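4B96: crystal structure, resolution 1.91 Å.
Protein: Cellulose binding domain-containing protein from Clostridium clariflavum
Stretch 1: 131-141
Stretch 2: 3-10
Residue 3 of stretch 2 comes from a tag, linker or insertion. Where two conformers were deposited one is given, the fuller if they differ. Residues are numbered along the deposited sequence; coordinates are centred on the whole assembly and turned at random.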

# COMPACT_ATOMS: atom_id res chain seq x y z
N SER A 131 4.94 -11.58 8.74
CA SER A 131 3.54 -11.31 8.44
C SER A 131 3.55 -10.28 7.35
O SER A 131 4.47 -9.46 7.33
CB SER A 131 2.89 -10.63 9.66
OG SER A 131 2.97 -11.48 10.75
N TYR A 132 2.55 -10.27 6.47
CA TYR A 132 2.44 -9.13 5.49
C TYR A 132 2.45 -7.81 6.24
O TYR A 132 1.78 -7.67 7.26
CB TYR A 132 1.14 -9.23 4.70
CG TYR A 132 1.20 -10.45 3.77
CD1 TYR A 132 2.22 -10.53 2.79
CD2 TYR A 132 0.31 -11.52 3.90
CE1 TYR A 132 2.31 -11.64 1.95
CE2 TYR A 132 0.38 -12.65 3.04
CZ TYR A 132 1.40 -12.69 2.08
OH TYR A 132 1.55 -13.81 1.26
N TRP A 133 3.22 -6.85 5.78
CA TRP A 133 3.37 -5.68 6.59
C TRP A 133 3.37 -4.51 5.63
O TRP A 133 4.30 -4.35 4.83
CB TRP A 133 4.75 -5.74 7.22
CG TRP A 133 5.04 -4.59 8.19
CD1 TRP A 133 6.24 -3.96 8.35
CD2 TRP A 133 4.14 -4.00 9.18
NE1 TRP A 133 6.16 -3.02 9.36
CE2 TRP A 133 4.88 -3.01 9.87
CE3 TRP A 133 2.77 -4.18 9.50
CZ2 TRP A 133 4.31 -2.22 10.89
CZ3 TRP A 133 2.19 -3.40 10.51
CH2 TRP A 133 2.96 -2.41 11.19
N ASP A 134 2.35 -3.67 5.72
CA ASP A 134 2.25 -2.58 4.75
C ASP A 134 2.87 -1.27 5.22
O ASP A 134 2.54 -0.23 4.63
CB ASP A 134 0.77 -2.29 4.42
CG ASP A 134 -0.07 -2.05 5.64
OD1 ASP A 134 0.48 -1.77 6.72
OD2 ASP A 134 -1.31 -2.13 5.53
N LYS A 135 3.73 -1.30 6.25
CA LYS A 135 4.44 -0.08 6.71
C LYS A 135 5.90 -0.13 6.35
O LYS A 135 6.69 0.74 6.71
CB LYS A 135 4.20 0.21 8.21
CG LYS A 135 2.69 0.45 8.49
CD LYS A 135 2.47 0.84 9.95
CE LYS A 135 2.80 2.32 10.19
NZ LYS A 135 2.89 2.58 11.66
N MET A 136 6.29 -1.13 5.56
CA MET A 136 7.56 -1.03 4.84
C MET A 136 7.23 -0.93 3.36
O MET A 136 6.23 -1.51 2.94
CB MET A 136 8.46 -2.28 5.10
CG MET A 136 9.03 -2.26 6.54
SD MET A 136 9.92 -3.80 6.86
CE MET A 136 11.28 -3.75 5.69
N THR A 137 8.06 -0.21 2.58
CA THR A 137 7.73 -0.05 1.16
C THR A 137 8.68 -0.78 0.20
O THR A 137 9.85 -0.99 0.50
CB THR A 137 7.69 1.42 0.76
OG1 THR A 137 8.86 2.08 1.24
CG2 THR A 137 6.43 2.11 1.43
N VAL A 138 8.17 -1.10 -0.99
CA VAL A 138 9.01 -1.73 -2.02
C VAL A 138 8.81 -0.93 -3.30
O VAL A 138 7.67 -0.53 -3.64
CB VAL A 138 8.60 -3.24 -2.29
CG1 VAL A 138 9.63 -3.86 -3.25
CG2 VAL A 138 8.58 -4.01 -0.99
N TYR A 139 9.90 -0.73 -4.03
CA TYR A 139 9.90 -0.04 -5.29
C TYR A 139 10.54 -0.90 -6.35
O TYR A 139 11.56 -1.54 -6.11
CB TYR A 139 10.70 1.28 -5.24
CG TYR A 139 10.21 2.15 -4.12
CD1 TYR A 139 10.56 1.83 -2.80
CD2 TYR A 139 9.33 3.24 -4.36
CE1 TYR A 139 10.07 2.56 -1.74
CE2 TYR A 139 8.84 4.03 -3.29
CZ TYR A 139 9.23 3.68 -1.98
OH TYR A 139 8.78 4.35 -0.85
N ILE A 140 9.96 -0.87 -7.54
CA ILE A 140 10.62 -1.45 -8.72
C ILE A 140 10.87 -0.31 -9.68
O ILE A 140 9.92 0.41 -10.06
CB ILE A 140 9.74 -2.48 -9.41
CG1 ILE A 140 9.49 -3.66 -8.48
CG2 ILE A 140 10.41 -2.93 -10.75
CD1 ILE A 140 8.39 -4.62 -9.02
N SER A 141 12.13 -0.11 -10.01
CA SER A 141 12.62 1.08 -10.75
C SER A 141 11.96 2.37 -10.28
O SER A 141 11.43 3.16 -11.09
CB SER A 141 12.46 0.90 -12.25
OG SER A 141 13.16 -0.27 -12.67
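Stretch 2 (3-10) MILKLKHY

Stretch 2 runs as an extended strand from Leu5 to His9, with Met3 (from an expression tag) and Ile4 leading in and Tyr10 leading out. It meets stretch 1 in two ways: edge to edge through the backbone at Ser131 and Tyr132, then through side chains against the later strand that runs on to Ile140. The contact joins residues at least 122 positions apart in one chain and buries 714 Å² over both sides.

At Ser131 the pairing is antiparallel and hydrogen-bonded. Ser131 N donates to His9 O at 3.1 Å, and His9 N returns a bond to Ser131 O at 2.9 Å; the same carbonyl oxygen, Ser131 O, also lies 3.1 Å from Lys8 CA. Ser131 and His9 put their side chains on one face of the sheet.

Tyr132 faces Lys8 as the non-hydrogen-bonded pair, and their CA atoms come within 4.1 Å. Tyr132 CA approaches Leu7 O at 3.3 Å in a CA-H...O contact. The CA-to-CB bond of Tyr132 points away overall, yet the ring swings back along stretch 2: its CE1 is 3.6 Å from Lys6 CB, and one face is covered by the Lys8 chain, with Lys8 CE 3.9 Å from the centroid of the Tyr132 ring. This is a CH-pi contact; Lys8 NZ, 5.1 Å from the same centroid, adds at most a weak attraction. Here the lysine serves mainly by its methylene groups.

Trp133 closes the ladder: Trp133 N donates to Leu7 O at 3.2 Å. The CA-to-CB bond of Trp133 points toward stretch 2, and Trp133 CB packs 4.2 Å from Leu7 CD2, while the five-membered ring of Trp133 lies nearly parallel to the His9 ring but slid aside, so the two barely overlap; Trp133 CD1 is 3.4 Å from His9 CD2.

Asp134 and Lys135 make no contact; the chain later runs as a strand to Ile140. The strand axes pass 8.2 Å apart at closest, their directions 148° apart, so the strands run roughly antiparallel and side chains fill the gap. Met136 sets its SD over a face of the His9 ring, 3.8 Å from the ring centroid, and its CB 4.2 Å from Leu7 CD2. Alternation then sets the rule: Thr137 and Tyr139 point away, whereas Val138 and Ile140 point toward stretch 2. Val138 CG2 meets Leu7 CD1 at 3.7 Å and Val138 CG1 meets Leu5 CD1 at 3.9 Å. Ile140 CD1 ends the row, 4.2 Å from Leu5 CD2 and 4.0 Å from Ile4 CD1.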

# COMPACT_ATOMS: atom_id res chain seq x y z
N MET A 3 -0.72 -7.42 -9.28
CA MET A 3 0.45 -7.24 -8.41
C MET A 3 1.36 -8.45 -8.58
O MET A 3 0.87 -9.55 -8.65
CB MET A 3 0.02 -7.21 -6.94
CG MET A 3 -0.70 -6.02 -6.52
SD MET A 3 -1.42 -6.38 -4.90
CE MET A 3 0.06 -6.97 -4.02
N ILE A 4 2.68 -8.29 -8.56
CA ILE A 4 3.54 -9.47 -8.69
C ILE A 4 4.47 -9.65 -7.48
O ILE A 4 5.27 -10.59 -7.45
CB ILE A 4 4.34 -9.51 -10.05
CG1 ILE A 4 5.12 -8.23 -10.31
CG2 ILE A 4 3.37 -9.60 -11.21
CD1 ILE A 4 6.21 -7.93 -9.43
N LEU A 5 4.31 -8.82 -6.47
CA LEU A 5 5.10 -9.06 -5.26
C LEU A 5 4.39 -8.61 -4.00
O LEU A 5 3.52 -7.72 -4.04
CB LEU A 5 6.50 -8.42 -5.35
CG LEU A 5 6.87 -6.98 -5.11
CD1 LEU A 5 6.73 -6.50 -3.61
CD2 LEU A 5 8.35 -6.86 -5.52
N LYS A 6 4.75 -9.25 -2.89
CA LYS A 6 4.21 -8.85 -1.56
C LYS A 6 5.37 -8.90 -0.60
O LYS A 6 6.37 -9.57 -0.87
CB LYS A 6 3.13 -9.83 -1.08
CG LYS A 6 1.96 -9.96 -2.09
CD LYS A 6 0.83 -10.79 -1.45
CE LYS A 6 -0.40 -10.85 -2.35
NZ LYS A 6 -1.36 -11.84 -1.78
N LEU A 7 5.28 -8.18 0.52
CA LEU A 7 6.38 -8.18 1.47
C LEU A 7 5.88 -8.65 2.85
O LEU A 7 4.80 -8.22 3.32
CB LEU A 7 6.92 -6.74 1.60
CG LEU A 7 8.02 -6.59 2.68
CD1 LEU A 7 9.04 -5.54 2.31
CD2 LEU A 7 7.43 -6.18 4.04
N LYS A 8 6.69 -9.47 3.54
CA LYS A 8 6.41 -9.81 4.94
C LYS A 8 7.60 -9.36 5.77
O LYS A 8 8.68 -9.21 5.25
CB LYS A 8 6.30 -11.34 5.10
CG LYS A 8 5.14 -12.01 4.35
CD LYS A 8 5.11 -13.54 4.71
CE LYS A 8 3.90 -14.23 4.14
NZ LYS A 8 3.87 -15.67 4.56
N HIS A 9 7.37 -9.08 7.06
CA HIS A 9 8.43 -8.55 7.90
C HIS A 9 8.30 -9.24 9.24
O HIS A 9 7.17 -9.62 9.64
CB HIS A 9 8.22 -7.05 8.06
CG HIS A 9 8.99 -6.42 9.18
ND1 HIS A 9 10.38 -6.49 9.28
CD2 HIS A 9 8.58 -5.63 10.23
CE1 HIS A 9 10.78 -5.79 10.34
NE2 HIS A 9 9.71 -5.27 10.94
N TYR A 10 9.43 -9.39 9.93
CA TYR A 10 9.38 -9.83 11.30
C TYR A 10 10.42 -9.08 12.05
O TYR A 10 11.55 -8.93 11.61
CB TYR A 10 9.65 -11.36 11.43
CG TYR A 10 9.64 -11.75 12.90
CD1 TYR A 10 8.55 -11.39 13.72
CD2 TYR A 10 10.72 -12.42 13.50
CE1 TYR A 10 8.51 -11.69 15.06
CE2 TYR A 10 10.69 -12.75 14.86
CZ TYR A 10 9.59 -12.37 15.63
OH TYR A 10 9.52 -12.66 16.99